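Local coordinates for Lactamase_B domain-containing protein (PDB 6XFR), which probably hydrolyses beta-lactam antibiotics to substituted beta-amino acids, as a zinc-dependent class B1 metallo-beta-lactamase, at residues T123-G128 with L132-P137; S15-H20 with V148-Q153; G159-D164 with Q186-R191; A44-T49 with E88-Q93. One frame throughout, in Å; residues are numbered along the deposited sequence.

Contact 1: T123-G128 with L132-P137; sequences TTFAIG and LEVYFP. With EPE (4-(2-hydroxyethyl)-1-piperazine ethanesulfonic acid), chain M.
Phe125 and Leu132 form a hydrogen-bonded pair of an antiparallel beta hairpin, and their side chains pack on the same face. Phe125 N reaches Leu132 O at 2.9 Å, and Leu132 N returns to Phe125 O at 2.8 Å. The Phe125 CG lies between its backbone N and carbonyl carbon (chi1 67°). This rotamer swings the ring across to the neighbouring strand. Leu132 CB then sits over one ring face, 4.2 Å from the ring centroid, in a CH-pi contact. Leu132 CD1 extends this cover along the CE1 and CZ side. Val134 meets the ring differently: its CG2 comes to the edge, 4.2 Å from Phe125 CE2. Val134 also lies alongside Thr123, and its N bonds to Thr123 O at 2.9 Å.

Thr124 and Glu133 face the other way as a non-hydrogen-bonded pair. They run side by side, with Thr124 OG1 3.5 Å from Glu133 CG. Both side chains bind a HEPES molecule, probably from the crystallisation liquor. Thr124 OG1 shares a hydrogen bond of 2.9 Å with its hydroxyl O8. The extended Glu133 carries its carboxylate to the piperazine N4, which makes weak bonds to both oxygens.

Strand 123-127 is one edge of its sheet within the chain. Strand 130-135 continues to strand 147-150 on its other side, and Leu132 packs on Leu150 there. Leu132 and Ile127 also touch Val45 of strand 43-47, in the other large sheet.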
# COMPACT_ATOMS: atom_id res chain seq x y z
N THR B 123 -23.31 4.78 -11.70
CA THR B 123 -23.81 5.80 -10.78
C THR B 123 -22.67 6.55 -10.13
O THR B 123 -21.71 5.94 -9.66
CB THR B 123 -24.66 5.20 -9.64
OG1 THR B 123 -23.85 4.26 -8.90
CG2 THR B 123 -25.85 4.46 -10.20
N THR B 124 -22.81 7.87 -10.05
CA THR B 124 -21.96 8.70 -9.22
C THR B 124 -22.82 9.29 -8.12
O THR B 124 -23.78 9.99 -8.41
CB THR B 124 -21.35 9.86 -10.02
OG1 THR B 124 -20.55 9.36 -11.10
CG2 THR B 124 -20.51 10.70 -9.11
N PHE B 125 -22.43 9.08 -6.87
CA PHE B 125 -23.21 9.66 -5.78
C PHE B 125 -22.29 10.23 -4.71
O PHE B 125 -21.07 10.00 -4.70
CB PHE B 125 -24.14 8.64 -5.17
CG PHE B 125 -23.42 7.56 -4.45
CD1 PHE B 125 -23.29 7.59 -3.09
CD2 PHE B 125 -22.88 6.52 -5.15
CE1 PHE B 125 -22.63 6.58 -2.43
CE2 PHE B 125 -22.21 5.52 -4.50
CZ PHE B 125 -22.08 5.55 -3.14
N ALA B 126 -22.89 11.02 -3.82
CA ALA B 126 -22.08 11.63 -2.78
C ALA B 126 -22.79 11.54 -1.44
O ALA B 126 -24.00 11.76 -1.33
CB ALA B 126 -21.75 13.09 -3.13
N ILE B 127 -21.99 11.25 -0.41
CA ILE B 127 -22.40 11.26 0.98
C ILE B 127 -21.33 11.98 1.80
O ILE B 127 -20.14 11.67 1.70
CB ILE B 127 -22.60 9.84 1.52
CG1 ILE B 127 -23.65 9.10 0.69
CG2 ILE B 127 -22.98 9.88 2.97
CD1 ILE B 127 -23.81 7.63 1.12
N GLY B 128 -21.75 12.93 2.63
CA GLY B 128 -20.87 13.62 3.57
C GLY B 128 -19.68 14.30 2.96
O GLY B 128 -18.58 14.28 3.54
N LEU B 132 -18.39 9.11 -4.79
CA LEU B 132 -18.05 7.76 -5.19
C LEU B 132 -18.68 7.48 -6.54
O LEU B 132 -19.80 7.93 -6.82
CB LEU B 132 -18.55 6.73 -4.17
CG LEU B 132 -18.09 6.79 -2.70
CD1 LEU B 132 -18.95 7.76 -1.87
CD2 LEU B 132 -18.07 5.39 -2.06
N GLU B 133 -17.97 6.73 -7.36
CA GLU B 133 -18.44 6.29 -8.66
C GLU B 133 -18.45 4.78 -8.65
O GLU B 133 -17.54 4.16 -8.10
CB GLU B 133 -17.55 6.81 -9.77
CG GLU B 133 -17.51 8.32 -9.78
CD GLU B 133 -16.53 8.91 -10.80
OE1 GLU B 133 -15.78 8.14 -11.44
OE2 GLU B 133 -16.54 10.16 -10.97
N VAL B 134 -19.51 4.18 -9.16
CA VAL B 134 -19.53 2.74 -9.32
C VAL B 134 -19.61 2.47 -10.81
O VAL B 134 -20.28 3.20 -11.54
CB VAL B 134 -20.66 2.09 -8.51
CG1 VAL B 134 -20.46 0.58 -8.42
CG2 VAL B 134 -20.62 2.66 -7.12
N TYR B 135 -18.84 1.50 -11.29
CA TYR B 135 -18.73 1.34 -12.73
C TYR B 135 -18.61 -0.13 -13.11
O TYR B 135 -18.02 -0.93 -12.38
CB TYR B 135 -17.53 2.11 -13.29
CG TYR B 135 -17.26 1.88 -14.77
CD1 TYR B 135 -18.09 2.42 -15.75
CD2 TYR B 135 -16.19 1.14 -15.19
CE1 TYR B 135 -17.85 2.23 -17.09
CE2 TYR B 135 -15.93 0.95 -16.52
CZ TYR B 135 -16.76 1.49 -17.47
OH TYR B 135 -16.47 1.27 -18.81
N PHE B 136 -19.23 -0.48 -14.24
CA PHE B 136 -19.23 -1.84 -14.76
C PHE B 136 -18.37 -1.87 -16.01
O PHE B 136 -18.78 -1.32 -17.03
CB PHE B 136 -20.64 -2.32 -15.10
CG PHE B 136 -20.67 -3.72 -15.66
CD1 PHE B 136 -20.30 -4.80 -14.87
CD2 PHE B 136 -21.04 -3.94 -17.00
CE1 PHE B 136 -20.31 -6.08 -15.40
CE2 PHE B 136 -21.05 -5.21 -17.54
CZ PHE B 136 -20.70 -6.29 -16.75
N PRO B 137 -17.16 -2.44 -15.96
CA PRO B 137 -16.30 -2.50 -17.15
C PRO B 137 -16.50 -3.73 -18.02
O PRO B 137 -15.90 -3.82 -19.09
CB PRO B 137 -14.90 -2.49 -16.55
CG PRO B 137 -15.06 -3.17 -15.22
CD PRO B 137 -16.45 -2.83 -14.73
N1 EPE M . -13.28 10.48 -14.02
C2 EPE M . -13.77 9.10 -14.17
C3 EPE M . -15.17 9.04 -14.78
N4 EPE M . -16.09 9.96 -14.14
C5 EPE M . -15.58 11.27 -13.78
C6 EPE M . -14.19 11.24 -13.15
C7 EPE M . -17.52 9.83 -14.44
C8 EPE M . -18.39 10.35 -13.30
O8 EPE M . -19.76 10.47 -13.67
C9 EPE M . -11.98 10.37 -13.34
C10 EPE M . -10.80 10.72 -14.23
S EPE M . -9.21 10.41 -13.41
O1S EPE M . -9.21 10.66 -11.95
O2S EPE M . -8.25 11.33 -14.01
O3S EPE M . -8.81 9.04 -13.71

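Contact 2: S15-H20 with V148-Q153; sequences SKVWIH and VYLPQQ
Val17 and Gln153 mark the nearest backbone approach, with their CA atoms 8.8 Å apart. The two segments therefore meet through side chains and not as paired strands. Residues 17-20 belong to strand 17-25. Residues 148-150 end strand 147-150, after which 151-153 turn with helical backbone angles but without regular helix bonds. That turn brings Gln153 round to the same neighbour as Leu150.

Val17 carries the contact with one methyl, CG2. With CG1 anti to the backbone N (chi1 -178°), CG2 is the branch left facing Leu150. Leu150 comes to it with CD1, at 3.7 Å from Val17 CG2. The two side chains come from different sheets and lie alongside each other, running in opposite senses.

Strands 17-25 and 147-150 belong to the two mixed sheets of the alpha-beta/beta-alpha sandwich that defines the metallo-beta-lactamase fold. Val17 and Leu150 pack between these sheets, and Gln153 and Lys16 lie nearer the surface.

Gln153 comes to the same Val17 methyl from a second side. Its chain is bent at chi2 (91°), and its NE2 lies 3.9 Å from Val17 CG2. The amide passes the methyl without bonding to it. Gln153 NE2 instead donates a hydrogen bond to Gln130 OE1. Next to Gln153, Pro151 and Gln152 take part with Gln131 in a peripheral zinc site. Gln152 OE1 also accepts a hydrogen bond from Gln131 N.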
# COMPACT_ATOMS: atom_id res chain seq x y z
N SER B 15 -6.54 10.05 4.35
CA SER B 15 -7.02 10.57 5.61
C SER B 15 -8.44 10.09 5.95
O SER B 15 -8.77 10.02 7.13
CB SER B 15 -6.91 12.11 5.65
OG SER B 15 -8.03 12.76 5.12
N LYS B 16 -9.25 9.68 4.95
CA LYS B 16 -10.61 9.20 5.18
C LYS B 16 -10.89 7.81 4.59
O LYS B 16 -12.06 7.41 4.50
CB LYS B 16 -11.63 10.19 4.58
CG LYS B 16 -11.66 11.57 5.22
CD LYS B 16 -11.94 11.50 6.69
CE LYS B 16 -12.14 12.89 7.26
NZ LYS B 16 -11.67 12.92 8.68
N VAL B 17 -9.86 7.05 4.19
CA VAL B 17 -10.02 5.76 3.53
C VAL B 17 -9.22 4.71 4.29
O VAL B 17 -8.05 4.93 4.63
CB VAL B 17 -9.58 5.79 2.05
CG1 VAL B 17 -9.81 4.42 1.36
CG2 VAL B 17 -10.22 6.96 1.31
N TRP B 18 -9.87 3.59 4.58
CA TRP B 18 -9.25 2.42 5.17
C TRP B 18 -9.42 1.22 4.25
O TRP B 18 -10.33 1.17 3.43
CB TRP B 18 -9.88 2.08 6.52
CG TRP B 18 -9.56 3.03 7.65
CD1 TRP B 18 -8.66 2.83 8.67
CD2 TRP B 18 -10.19 4.30 7.93
NE1 TRP B 18 -8.68 3.89 9.55
CE2 TRP B 18 -9.61 4.80 9.12
CE3 TRP B 18 -11.17 5.06 7.28
CZ2 TRP B 18 -9.97 6.05 9.67
CZ3 TRP B 18 -11.53 6.30 7.84
CH2 TRP B 18 -10.93 6.77 9.02
N ILE B 19 -8.55 0.23 4.42
CA ILE B 19 -8.73 -1.07 3.80
C ILE B 19 -8.97 -2.06 4.92
O ILE B 19 -8.16 -2.14 5.85
CB ILE B 19 -7.53 -1.50 2.96
CG1 ILE B 19 -7.44 -0.63 1.69
CG2 ILE B 19 -7.64 -2.96 2.58
CD1 ILE B 19 -6.06 -0.61 1.07
N HIS B 20 -10.11 -2.76 4.87
CA HIS B 20 -10.35 -3.87 5.77
C HIS B 20 -9.92 -5.15 5.08
O HIS B 20 -10.09 -5.28 3.85
CB HIS B 20 -11.82 -3.94 6.23
CG HIS B 20 -12.84 -4.12 5.14
ND1 HIS B 20 -13.19 -5.36 4.64
CD2 HIS B 20 -13.63 -3.22 4.49
CE1 HIS B 20 -14.12 -5.21 3.70
NE2 HIS B 20 -14.41 -3.93 3.60
N VAL B 148 -15.17 0.59 -8.02
CA VAL B 148 -15.55 1.80 -7.30
C VAL B 148 -14.37 2.75 -7.37
O VAL B 148 -13.24 2.35 -7.08
CB VAL B 148 -15.91 1.53 -5.82
CG1 VAL B 148 -16.28 2.80 -5.12
CG2 VAL B 148 -17.02 0.51 -5.73
N TYR B 149 -14.62 3.99 -7.77
CA TYR B 149 -13.57 4.98 -7.90
C TYR B 149 -13.91 6.13 -6.97
O TYR B 149 -15.08 6.51 -6.86
CB TYR B 149 -13.41 5.49 -9.34
CG TYR B 149 -12.16 6.37 -9.57
CD1 TYR B 149 -10.85 5.88 -9.29
CD2 TYR B 149 -12.28 7.68 -10.08
CE1 TYR B 149 -9.72 6.66 -9.51
CE2 TYR B 149 -11.14 8.46 -10.31
CZ TYR B 149 -9.88 7.94 -10.02
OH TYR B 149 -8.78 8.71 -10.23
N LEU B 150 -12.90 6.58 -6.23
CA LEU B 150 -12.95 7.84 -5.50
C LEU B 150 -12.19 8.86 -6.35
O LEU B 150 -10.94 8.82 -6.38
CB LEU B 150 -12.31 7.70 -4.11
CG LEU B 150 -12.60 6.44 -3.27
CD1 LEU B 150 -12.17 6.56 -1.82
CD2 LEU B 150 -14.07 6.11 -3.32
N PRO B 151 -12.87 9.74 -7.11
CA PRO B 151 -12.15 10.72 -7.94
C PRO B 151 -11.40 11.80 -7.15
O PRO B 151 -10.47 12.41 -7.71
CB PRO B 151 -13.26 11.33 -8.81
CG PRO B 151 -14.55 11.04 -8.10
CD PRO B 151 -14.32 9.74 -7.41
N GLN B 152 -11.78 12.09 -5.90
CA GLN B 152 -11.04 13.08 -5.13
C GLN B 152 -9.71 12.51 -4.62
O GLN B 152 -8.66 13.09 -4.84
CB GLN B 152 -11.91 13.61 -3.97
CG GLN B 152 -13.28 14.23 -4.41
CD GLN B 152 -14.42 14.22 -3.33
OE1 GLN B 152 -14.77 13.18 -2.77
NE2 GLN B 152 -15.02 15.39 -3.10
N GLN B 153 -9.73 11.33 -4.01
CA GLN B 153 -8.49 10.71 -3.58
C GLN B 153 -7.78 9.97 -4.71
O GLN B 153 -6.62 9.56 -4.52
CB GLN B 153 -8.77 9.75 -2.41
CG GLN B 153 -9.29 10.41 -1.15
CD GLN B 153 -10.82 10.48 -1.08
OE1 GLN B 153 -11.50 10.51 -2.11
NE2 GLN B 153 -11.37 10.51 0.14

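Contact 3: G159-D164 with Q186-R191. With ZN (zinc ion), chain O.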
# COMPACT_ATOMS: atom_id res chain seq x y z
N GLY B 159 -11.44 -4.94 -6.74
CA GLY B 159 -11.92 -6.23 -6.28
C GLY B 159 -11.18 -7.38 -6.92
O GLY B 159 -9.99 -7.26 -7.26
N CYS B 160 -11.89 -8.48 -7.16
CA CYS B 160 -11.21 -9.63 -7.73
C CYS B 160 -11.01 -9.49 -9.25
O CYS B 160 -10.36 -10.35 -9.85
CB CYS B 160 -11.99 -10.91 -7.41
SG CYS B 160 -12.66 -10.98 -5.71
N LEU B 161 -11.46 -8.37 -9.84
CA LEU B 161 -11.18 -8.09 -11.25
C LEU B 161 -9.71 -7.79 -11.50
O LEU B 161 -9.20 -8.04 -12.60
CB LEU B 161 -12.05 -6.92 -11.72
CG LEU B 161 -12.15 -6.61 -13.22
CD1 LEU B 161 -12.58 -7.86 -14.03
CD2 LEU B 161 -13.10 -5.44 -13.48
N VAL B 162 -9.01 -7.25 -10.50
CA VAL B 162 -7.60 -6.87 -10.60
C VAL B 162 -6.78 -7.82 -9.73
O VAL B 162 -7.19 -8.16 -8.62
CB VAL B 162 -7.38 -5.42 -10.14
CG1 VAL B 162 -5.91 -5.02 -10.35
CG2 VAL B 162 -8.34 -4.47 -10.88
N LYS B 163 -5.61 -8.21 -10.22
CA LYS B 163 -4.71 -9.04 -9.44
C LYS B 163 -3.53 -8.21 -8.96
O LYS B 163 -3.19 -7.17 -9.54
CB LYS B 163 -4.24 -10.24 -10.27
CG LYS B 163 -5.33 -11.26 -10.54
CD LYS B 163 -4.94 -12.68 -10.10
CE LYS B 163 -5.31 -12.95 -8.66
NZ LYS B 163 -6.78 -12.92 -8.50
N ASP B 164 -2.92 -8.64 -7.85
CA ASP B 164 -1.75 -7.97 -7.31
C ASP B 164 -0.50 -8.37 -8.10
O ASP B 164 -0.49 -9.37 -8.84
CB ASP B 164 -1.55 -8.26 -5.80
CG ASP B 164 -1.09 -9.70 -5.51
OD1 ASP B 164 -1.95 -10.58 -5.30
OD2 ASP B 164 0.14 -9.98 -5.45
N GLN B 186 -8.75 -3.03 -19.82
CA GLN B 186 -8.44 -1.90 -20.68
C GLN B 186 -9.48 -0.80 -20.56
O GLN B 186 -9.16 0.38 -20.69
CB GLN B 186 -8.31 -2.39 -22.12
CG GLN B 186 -7.26 -3.47 -22.22
CD GLN B 186 -7.14 -4.07 -23.60
OE1 GLN B 186 -8.06 -4.68 -24.11
NE2 GLN B 186 -5.99 -3.86 -24.22
N ARG B 187 -10.73 -1.16 -20.27
CA ARG B 187 -11.70 -0.13 -19.94
C ARG B 187 -11.26 0.61 -18.68
O ARG B 187 -11.20 1.85 -18.66
CB ARG B 187 -13.07 -0.78 -19.77
CG ARG B 187 -13.92 -0.80 -21.02
CD ARG B 187 -15.04 -1.85 -20.97
NE ARG B 187 -15.46 -2.28 -22.32
CZ ARG B 187 -15.62 -3.55 -22.74
NH1 ARG B 187 -15.41 -4.60 -21.94
NH2 ARG B 187 -15.99 -3.78 -23.98
N LEU B 188 -10.83 -0.12 -17.65
CA LEU B 188 -10.35 0.56 -16.46
C LEU B 188 -9.17 1.47 -16.77
O LEU B 188 -9.12 2.62 -16.33
CB LEU B 188 -9.96 -0.47 -15.41
CG LEU B 188 -11.09 -1.33 -14.88
CD1 LEU B 188 -10.53 -2.20 -13.76
CD2 LEU B 188 -12.22 -0.47 -14.39
N GLN B 189 -8.20 0.97 -17.56
CA GLN B 189 -7.06 1.81 -17.90
C GLN B 189 -7.48 3.05 -18.66
O GLN B 189 -6.86 4.10 -18.52
CB GLN B 189 -6.03 1.05 -18.71
CG GLN B 189 -5.31 -0.04 -17.99
CD GLN B 189 -4.49 -0.81 -18.97
OE1 GLN B 189 -4.96 -1.04 -20.10
NE2 GLN B 189 -3.26 -1.21 -18.60
N GLN B 190 -8.54 2.97 -19.47
CA GLN B 190 -8.89 4.15 -20.25
C GLN B 190 -9.80 5.11 -19.49
O GLN B 190 -9.75 6.32 -19.76
CB GLN B 190 -9.58 3.73 -21.57
CG GLN B 190 -9.01 4.45 -22.81
CD GLN B 190 -7.49 4.20 -23.01
OE1 GLN B 190 -7.02 3.06 -23.07
NE2 GLN B 190 -6.72 5.29 -23.07
N ARG B 191 -10.50 4.64 -18.46
CA ARG B 191 -11.43 5.47 -17.72
C ARG B 191 -10.82 6.16 -16.51
O ARG B 191 -11.30 7.23 -16.11
CB ARG B 191 -12.62 4.62 -17.29
CG ARG B 191 -13.68 5.35 -16.54
CD ARG B 191 -14.84 4.43 -16.24
NE ARG B 191 -16.01 5.20 -15.84
CZ ARG B 191 -16.93 5.66 -16.69
NH1 ARG B 191 -16.85 5.42 -18.00
NH2 ARG B 191 -17.94 6.36 -16.21
ZN ZN O . -12.09 -13.05 -4.75
O HOH W 1 -10.78 -14.20 -6.27
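Leu161 and Val162 are the third and fourth residues of a type I beta turn that runs from Gly159 to Val162, and they face Leu188 on helix 181-191; the nearest CA atoms, of Val162 and Leu188, are 9.9 Å apart. The turn is closed by a weak backbone bond from Val162 N to Gly159 O.

Leu188 supplies a single methyl, CD1, and both partners meet it. Its side chain leaves the helix extended, with CG beside the backbone N and chi2 near 180°. Leu161 reaches this methyl with CD2, 4.1 Å from Leu188 CD1. Its CG is anti to the backbone N (chi1 -168°), which carries the branch out from the turn. Val162 touches with CG2, 4.3 Å from Leu188 CD1. These two methyls of the turn stand about 5.5 Å apart, Leu161 CD2 to Val162 CG2, so Leu188 CD1 bridges them. The packing is wholly apolar and buried.

The turn follows strand 155-159 and holds Cys160, a zinc ligand of the B1 class active site. Cys160 SG binds the ion at 2.4 Å, and a water lies 2.3 Å from the zinc. Asp82 and His202 complete this second zinc site. Cys160 directly precedes the apolar pair that packs on the helix. Leu161 O also accepts a hydrogen bond from Trp181 NE1, at the start of the same helix. Val162 is covered further by Leu210 and Thr214 of helix 209-217, and Leu161 and Leu188 both touch Val147 of strand 147-150.

Contact 4: A44-T49 with E88-Q93; sequences AVLIDT and EAVQRQ
Val90 CG2 points from helix 87-91 at two methyls of segment 44-49, one from Thr49 and one from Leu46. The closer is Thr49 CG2, 3.9 Å from Val90 CG2. The Thr49 and Val90 side chains meet at a slant, methyl against methyl. Leu46 CD2 is farther, 4.4 Å from the same Val90 CG2. Val90 CG2 fits between these two methyls, which are 5.5 Å from each other (Leu46 CD2 to Thr49 CG2).

Torsions set the Thr49 end. At chi1 59° its CG2 is anti to the carbonyl carbon and turned to the helix. The same rotation sends OG1 elsewhere, where it accepts a hydrogen bond from Gly86 N. The residue thus separates its two branches: the methyl packs, and the hydroxyl is held just ahead of the helix. On Val90 the chi1 of 163° puts CG1 anti to the backbone N and leaves CG2 for the contact. All three residues are buried. The packing is small and apolar.

Thr49 lies two residues past the end of strand 43-47. Its neighbour Asp48 forms a salt bridge with Lys83, the residue after the zinc ligand Asp82.

The contact joins a strand of the N-terminal sheet to a short helix outside it. Strands 43-47 and 71-75 are parallel neighbours linked through helix 53-67, a beta-alpha-beta crossover. Thr56 of that helix touches both Thr49 and Val90. From strand 71-75, Cys74 packs on Leu46 and Thr49.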
# COMPACT_ATOMS: atom_id res chain seq x y z
N ALA B 44 -20.33 6.49 7.41
CA ALA B 44 -19.31 5.68 6.77
C ALA B 44 -19.89 4.88 5.62
O ALA B 44 -21.06 4.47 5.65
CB ALA B 44 -18.61 4.76 7.78
N VAL B 45 -19.08 4.68 4.60
CA VAL B 45 -19.45 3.85 3.47
C VAL B 45 -18.60 2.60 3.50
O VAL B 45 -17.40 2.64 3.78
CB VAL B 45 -19.31 4.57 2.13
CG1 VAL B 45 -19.42 3.56 1.00
CG2 VAL B 45 -20.37 5.60 2.06
N LEU B 46 -19.25 1.48 3.21
CA LEU B 46 -18.66 0.15 3.23
C LEU B 46 -18.60 -0.33 1.79
O LEU B 46 -19.62 -0.36 1.10
CB LEU B 46 -19.52 -0.78 4.08
CG LEU B 46 -18.80 -1.88 4.79
CD1 LEU B 46 -17.52 -1.29 5.36
CD2 LEU B 46 -19.72 -2.37 5.86
N ILE B 47 -17.40 -0.58 1.31
CA ILE B 47 -17.22 -1.21 0.00
C ILE B 47 -16.74 -2.62 0.28
O ILE B 47 -15.59 -2.83 0.69
CB ILE B 47 -16.25 -0.43 -0.90
CG1 ILE B 47 -16.70 1.03 -1.01
CG2 ILE B 47 -16.19 -1.07 -2.29
CD1 ILE B 47 -18.06 1.20 -1.52
N ASP B 48 -17.64 -3.59 0.04
CA ASP B 48 -17.46 -4.99 0.41
C ASP B 48 -17.75 -5.24 1.89
O ASP B 48 -17.47 -4.40 2.75
CB ASP B 48 -16.05 -5.49 0.10
CG ASP B 48 -15.88 -5.84 -1.35
OD1 ASP B 48 -14.75 -6.21 -1.73
OD2 ASP B 48 -16.88 -5.72 -2.10
N THR B 49 -18.33 -6.40 2.17
CA THR B 49 -18.48 -6.90 3.52
C THR B 49 -17.22 -7.66 3.88
O THR B 49 -16.36 -7.92 3.04
CB THR B 49 -19.72 -7.80 3.60
OG1 THR B 49 -19.55 -8.89 2.68
CG2 THR B 49 -20.99 -7.03 3.25
N GLU B 88 -25.92 -10.39 5.22
CA GLU B 88 -26.89 -10.67 6.28
C GLU B 88 -26.48 -10.00 7.59
O GLU B 88 -27.30 -9.39 8.28
CB GLU B 88 -27.06 -12.18 6.43
CG GLU B 88 -27.53 -12.82 5.12
CD GLU B 88 -27.07 -14.28 4.91
OE1 GLU B 88 -26.22 -14.77 5.70
OE2 GLU B 88 -27.56 -14.92 3.95
N ALA B 89 -25.19 -10.10 7.95
CA ALA B 89 -24.71 -9.43 9.15
C ALA B 89 -24.89 -7.91 9.05
O ALA B 89 -25.24 -7.25 10.03
CB ALA B 89 -23.25 -9.79 9.37
N VAL B 90 -24.66 -7.35 7.87
CA VAL B 90 -24.83 -5.91 7.67
C VAL B 90 -26.30 -5.52 7.78
O VAL B 90 -26.65 -4.54 8.45
CB VAL B 90 -24.21 -5.51 6.31
CG1 VAL B 90 -24.71 -4.16 5.84
CG2 VAL B 90 -22.71 -5.56 6.37
N GLN B 91 -27.18 -6.28 7.12
CA GLN B 91 -28.59 -5.93 7.06
C GLN B 91 -29.28 -6.12 8.42
O GLN B 91 -30.24 -5.40 8.74
CB GLN B 91 -29.27 -6.81 6.02
CG GLN B 91 -29.03 -6.36 4.60
CD GLN B 91 -29.67 -7.31 3.59
OE1 GLN B 91 -29.81 -8.49 3.85
NE2 GLN B 91 -30.10 -6.77 2.45
N ARG B 92 -28.79 -7.05 9.23
CA ARG B 92 -29.31 -7.19 10.58
C ARG B 92 -29.04 -5.98 11.46
O ARG B 92 -29.60 -5.91 12.55
CB ARG B 92 -28.70 -8.38 11.25
CG ARG B 92 -29.30 -8.60 12.56
CD ARG B 92 -29.06 -9.99 12.94
NE ARG B 92 -28.06 -10.06 13.99
CZ ARG B 92 -28.36 -9.99 15.28
NH1 ARG B 92 -29.64 -9.87 15.65
NH2 ARG B 92 -27.40 -10.07 16.18
N GLN B 93 -28.15 -5.08 11.07
CA GLN B 93 -27.99 -3.82 11.78
C GLN B 93 -28.66 -2.65 11.05
O GLN B 93 -28.28 -1.50 11.28
CB GLN B 93 -26.51 -3.52 12.01
CG GLN B 93 -26.04 -3.69 13.50
CD GLN B 93 -25.88 -5.14 13.88
OE1 GLN B 93 -25.17 -5.90 13.22
NE2 GLN B 93 -26.59 -5.54 14.91

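Contact 2 spans both large sheets: 148-153 shares one with contact 1, and 15-20 shares the other with 44-49. In the first, Glu133 N lies 2.9 Å from Tyr149 O. Contact 4 meets contact 1 where Leu132 CD2 lies 3.8 Å from Val45 CG1, and contact 2 where Val148 CG2 lies 3.9 Å from Ile47 CG2. Contact 3 joins contact 1 through Pro137 O and Arg187 NH1, 3.0 Å apart. Contacts 3 and 4 do not touch; their centres are about 24 Å apart. Contact 3 holds the zinc ligand Cys160, and the Thr49 side chain of contact 4 is about 8 Å from that of Asp82, another ligand of that zinc.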